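Local coordinates for ferritin like protein (Caulobacter vibrioides, PDB 3HL1) that is of unknown function but belongs to the ferritin-like family of helical proteins and probably binds metal, at residues L46-A49 and A50-E54; V115-M118 and C119-Y123. All coordinates share one frame; numbering follows the deposited sequence. Where two conformers were deposited one is given.

Contact 1: L46-A49 and A50-E54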
loop_
_atom_site.group_PDB
_atom_site.type_symbol
_atom_site.label_atom_id
_atom_site.label_comp_id
_atom_site.label_asym_id
_atom_site.label_seq_id
_atom_site.Cartn_x
_atom_site.Cartn_y
_atom_site.Cartn_z
ATOM N N LEU A 46 -4.980 6.031 -14.420
ATOM C CA LEU A 46 -3.895 6.437 -13.524
ATOM C C LEU A 46 -3.926 5.670 -12.216
ATOM O O LEU A 46 -2.900 5.206 -11.750
ATOM C CB LEU A 46 -3.918 7.937 -13.220
ATOM C CG LEU A 46 -3.588 8.913 -14.377
ATOM C CD1 LEU A 46 -3.668 10.385 -13.845
ATOM C CD2 LEU A 46 -2.201 8.579 -14.988
ATOM N N ILE A 47 -5.109 5.556 -11.630
ATOM C CA ILE A 47 -5.276 4.858 -10.348
ATOM C C ILE A 47 -5.051 3.340 -10.426
ATOM O O ILE A 47 -4.431 2.728 -9.538
ATOM C CB ILE A 47 -6.641 5.192 -9.703
ATOM C CG1 ILE A 47 -6.657 6.668 -9.322
ATOM C CG2 ILE A 47 -6.889 4.331 -8.418
ATOM C CD1 ILE A 47 -8.067 7.221 -8.871
ATOM N N GLN A 48 -5.583 2.732 -11.475
ATOM C CA GLN A 48 -5.399 1.329 -11.723
ATOM C C GLN A 48 -3.926 0.948 -11.772
ATOM O O GLN A 48 -3.507 0.007 -11.103
ATOM C CB GLN A 48 -6.103 0.967 -13.015
ATOM C CG GLN A 48 -6.082 -0.481 -13.337
ATOM C CD GLN A 48 -6.768 -0.731 -14.658
ATOM O OE1 GLN A 48 -7.713 -1.487 -14.719
ATOM N NE2 GLN A 48 -6.351 -0.022 -15.690
ATOM N N ALA A 49 -3.119 1.691 -12.510
ATOM C CA ALA A 49 -1.706 1.381 -12.623
ATOM C C ALA A 49 -1.051 1.517 -11.238
ATOM O O ALA A 49 -0.238 0.667 -10.838
ATOM C CB ALA A 49 -1.015 2.281 -13.688
ATOM N N ALA A 50 -1.460 2.539 -10.479
ATOM C CA ALA A 50 -0.934 2.767 -9.129
ATOM C C ALA A 50 -1.242 1.635 -8.166
ATOM O O ALA A 50 -0.390 1.227 -7.370
ATOM C CB ALA A 50 -1.470 4.117 -8.515
ATOM N N VAL A 51 -2.453 1.120 -8.233
ATOM C CA VAL A 51 -2.919 -0.017 -7.417
ATOM C C VAL A 51 -2.041 -1.246 -7.657
ATOM O O VAL A 51 -1.598 -1.946 -6.739
ATOM C CB VAL A 51 -4.355 -0.460 -7.776
ATOM C CG1 VAL A 51 -4.637 -1.889 -7.218
ATOM C CG2 VAL A 51 -5.358 0.524 -7.250
ATOM N N TYR A 52 -1.792 -1.521 -8.926
ATOM C CA TYR A 52 -0.953 -2.628 -9.327
ATOM C C TYR A 52 0.463 -2.446 -8.794
ATOM O O TYR A 52 1.074 -3.402 -8.368
ATOM C CB TYR A 52 -0.912 -2.780 -10.861
ATOM C CG TYR A 52 -2.247 -3.189 -11.507
ATOM C CD1 TYR A 52 -3.321 -3.688 -10.745
ATOM C CD2 TYR A 52 -2.426 -3.096 -12.886
ATOM C CE1 TYR A 52 -4.533 -4.061 -11.337
ATOM C CE2 TYR A 52 -3.634 -3.491 -13.500
ATOM C CZ TYR A 52 -4.671 -3.976 -12.716
ATOM O OH TYR A 52 -5.850 -4.351 -13.324
ATOM N N GLN A 53 0.974 -1.215 -8.802
ATOM C CA GLN A 53 2.277 -0.937 -8.203
ATOM C C GLN A 53 2.286 -1.132 -6.692
ATOM O O GLN A 53 3.281 -1.617 -6.124
ATOM C CB GLN A 53 2.758 0.457 -8.559
ATOM C CG GLN A 53 2.985 0.570 -10.046
ATOM C CD GLN A 53 3.771 1.804 -10.421
ATOM O OE1 GLN A 53 3.685 2.847 -9.763
ATOM N NE2 GLN A 53 4.548 1.687 -11.476
ATOM N N GLU A 54 1.195 -0.794 -6.026
ATOM C CA GLU A 54 1.137 -1.039 -4.566
ATOM C C GLU A 54 1.243 -2.513 -4.257
ATOM O O GLU A 54 1.901 -2.885 -3.306
ATOM C CB GLU A 54 -0.145 -0.459 -3.936
ATOM C CG GLU A 54 -0.212 1.035 -3.950
ATOM C CD GLU A 54 0.925 1.667 -3.118
ATOM O OE1 GLU A 54 0.915 1.573 -1.887
ATOM O OE2 GLU A 54 1.831 2.246 -3.701
#

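Contact 2: V115-M118 and C119-Y123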
loop_
_atom_site.group_PDB
_atom_site.type_symbol
_atom_site.label_atom_id
_atom_site.label_comp_id
_atom_site.label_asym_id
_atom_site.label_seq_id
_atom_site.Cartn_x
_atom_site.Cartn_y
_atom_site.Cartn_z
ATOM N N VAL A 115 -9.052 12.073 -3.103
ATOM C CA VAL A 115 -7.882 12.446 -3.900
ATOM C C VAL A 115 -6.872 13.198 -3.050
ATOM O O VAL A 115 -5.682 12.908 -3.107
ATOM C CB VAL A 115 -8.289 13.234 -5.151
ATOM C CG1 VAL A 115 -7.029 13.824 -5.816
ATOM C CG2 VAL A 115 -9.023 12.224 -6.075
ATOM N N ASN A 116 -7.336 14.095 -2.174
ATOM C CA ASN A 116 -6.413 14.737 -1.225
ATOM C C ASN A 116 -5.619 13.741 -0.350
ATOM O O ASN A 116 -4.374 13.899 -0.179
ATOM C CB ASN A 116 -7.142 15.731 -0.289
ATOM C CG ASN A 116 -7.431 17.057 -0.950
ATOM O OD1 ASN A 116 -6.767 17.452 -1.925
ATOM N ND2 ASN A 116 -8.450 17.751 -0.441
ATOM N N THR A 117 -6.334 12.769 0.212
ATOM C CA THR A 117 -5.745 11.678 1.008
ATOM C C THR A 117 -4.698 10.883 0.214
ATOM O O THR A 117 -3.654 10.563 0.741
ATOM C CB THR A 117 -6.835 10.760 1.540
ATOM O OG1 THR A 117 -7.844 11.555 2.173
ATOM C CG2 THR A 117 -6.243 9.722 2.547
HETATM N N MSE A 118 -5.006 10.561 -1.054
HETATM C CA MSE A 118 -4.059 9.879 -1.958
HETATM C C MSE A 118 -2.773 10.683 -2.194
HETATM O O MSE A 118 -1.669 10.116 -2.143
HETATM C CB MSE A 118 -4.768 9.500 -3.254
HETATM C CG MSE A 118 -5.817 8.476 -2.967
HETATM SE SE MSE A 118 -6.906 8.094 -4.512
HETATM C CE MSE A 118 -5.804 7.134 -5.374
ATOM N N CYS A 119 -2.919 12.006 -2.294
ATOM C CA CYS A 119 -1.778 12.931 -2.417
ATOM C C CYS A 119 -0.946 12.936 -1.135
ATOM O O CYS A 119 0.288 12.875 -1.175
ATOM C CB CYS A 119 -2.225 14.358 -2.748
ATOM S SG CYS A 119 -2.866 14.580 -4.429
ATOM N N LEU A 120 -1.621 12.953 -0.000
ATOM C CA LEU A 120 -0.976 12.882 1.316
ATOM C C LEU A 120 -0.202 11.582 1.527
ATOM O O LEU A 120 0.942 11.600 1.979
ATOM C CB LEU A 120 -2.045 13.017 2.396
ATOM C CG LEU A 120 -2.520 14.427 2.702
ATOM C CD1 LEU A 120 -3.794 14.367 3.499
ATOM C CD2 LEU A 120 -1.443 15.154 3.470
ATOM N N ILE A 121 -0.806 10.467 1.185
ATOM C CA ILE A 121 -0.145 9.153 1.361
ATOM C C ILE A 121 1.175 9.120 0.616
ATOM O O ILE A 121 2.148 8.599 1.128
ATOM C CB ILE A 121 -1.036 8.009 0.871
ATOM C CG1 ILE A 121 -2.180 7.760 1.835
ATOM C CG2 ILE A 121 -0.255 6.704 0.721
ATOM C CD1 ILE A 121 -3.386 7.107 1.100
ATOM N N GLU A 122 1.178 9.634 -0.607
ATOM C CA GLU A 122 2.342 9.615 -1.454
ATOM C C GLU A 122 3.206 10.878 -1.359
ATOM O O GLU A 122 4.091 11.089 -2.186
ATOM C CB GLU A 122 1.911 9.416 -2.923
ATOM C CG GLU A 122 1.003 8.185 -3.199
ATOM C CD GLU A 122 1.753 6.846 -3.255
ATOM O OE1 GLU A 122 2.995 6.781 -2.970
ATOM O OE2 GLU A 122 1.090 5.834 -3.590
ATOM N N TYR A 123 2.951 11.703 -0.360
ATOM C CA TYR A 123 3.661 12.964 -0.176
ATOM C C TYR A 123 5.174 12.721 -0.122
ATOM O O TYR A 123 5.632 11.884 0.686
ATOM C CB TYR A 123 3.226 13.622 1.125
ATOM C CG TYR A 123 3.662 15.055 1.273
ATOM C CD1 TYR A 123 3.222 16.039 0.378
ATOM C CD2 TYR A 123 4.462 15.444 2.343
ATOM C CE1 TYR A 123 3.596 17.334 0.540
ATOM C CE2 TYR A 123 4.828 16.758 2.504
ATOM C CZ TYR A 123 4.389 17.686 1.579
ATOM O OH TYR A 123 4.702 19.002 1.736
#

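Contact 1: L46-A49 and A50-E54
Val51 N donates to Ile47 O at 2.9 Å, the shortest of four successive i to i+4 backbone bonds that make this part of helix 42-67 regular α-helix. Both residues are buried, and their side chains face helix 8-35, where Ile47 meets Val32 and Val51 meets Tyr29 and Leu30. One residue on, Gln48 and Tyr52 run side by side in the same direction. Gln48 CG lies over the Tyr52 ring in an off-centre CH-pi contact, 4.2 Å from its centroid. With CG anti to the backbone N (chi1 -175°) and the chain extended beyond it, the Gln48 amide and the Tyr52 ring have planes only 21° apart. Gln48 O sits above a ring face, near the rim, while accepting the N-H of Tyr52. Gln53 CG approaches Ala49 O, and the Gln53 amide oxygen is bound by His233. The chemistry thus divides the helix surface: Ile47 and Val51 present apolar groups to the bundle, whereas Gln48 and Tyr52 pair on its more exposed side.

Contact 2: V115-M118 and C119-Y123
Leu120 N to Asn116 O and Ile121 N to Thr117 O, both 2.9 Å, are the shortest of the four i to i+4 backbone bonds joining Val115-Met118 to Cys119-Glu122. Cys119 N to Val115 O is nearly as short, but the last, from Glu122 N to Met118 O, stretches to 3.3 Å with the donor tilted 29° from the carbonyl plane. That lengthening comes where the helix ends: Glu122 is the first residue to leave helical geometry, and Tyr123 N turns back to Leu120 O. The buried polar side chains find partners outside these nine residues. Asn116 ND2 binds Pro102 O, while Thr117 OG1 is held by Thr113 O one turn earlier and by Ser104 N. Glu122 is bent at chi2, and its OE2 is hydrogen-bonded to both His233 ND1 and Tyr29 OH. This is the end of helix 112-121, a short helix of a ferritin-like helical fold, packed against helices 8-35 and 233-242. Among the apolar groups, Thr117 CG2 meets Ile121 CD1 at 4.1 Å as the two side chains cross obliquely, and Ile121 CD1 also lies 3.5 Å from Thr117 O; beyond them Tyr28, Trp24 and Tyr29 of helix 8-35 close over this side. Leu120 CG and CD1 rest against Asn116 O, and the leucine touches Tyr103. Cys119 has SG beside its own backbone N (chi1 -71°), which turns the sulfur back toward the preceding turn; there SG lies 3.5 Å from Val115 O, with Val115 CG1 farther off at 4.5 Å, while Phe100 packs on the cysteine from a loop. The selenomethionine Met118 extends through CG and SE before bending at chi3, and meets Phe237, Tyr29 and Ile47.

In the fold
Contacts 1 and 2 lie on successive helices, 42-67 and 112-121, with centres 14 Å apart, and they meet directly at two places. Ile47 CG1 packs on Met118 CE at 4.1 Å, joining the apolar sides of the two helices. Farther along, the carboxylates of Glu54 and Glu122 approach each other, OE2 to OE2 at 3.7 Å, and both bind O5 of an unidentified ligand that probably came from the crystallisation liquor. His233 has both ring nitrogens engaged, by Gln53 of contact 1 and Glu122 of contact 2; Glu22 lies close to Glu54. The clustered carboxylates recall a ferritin-like metal site, but here they hold the unidentified ligand.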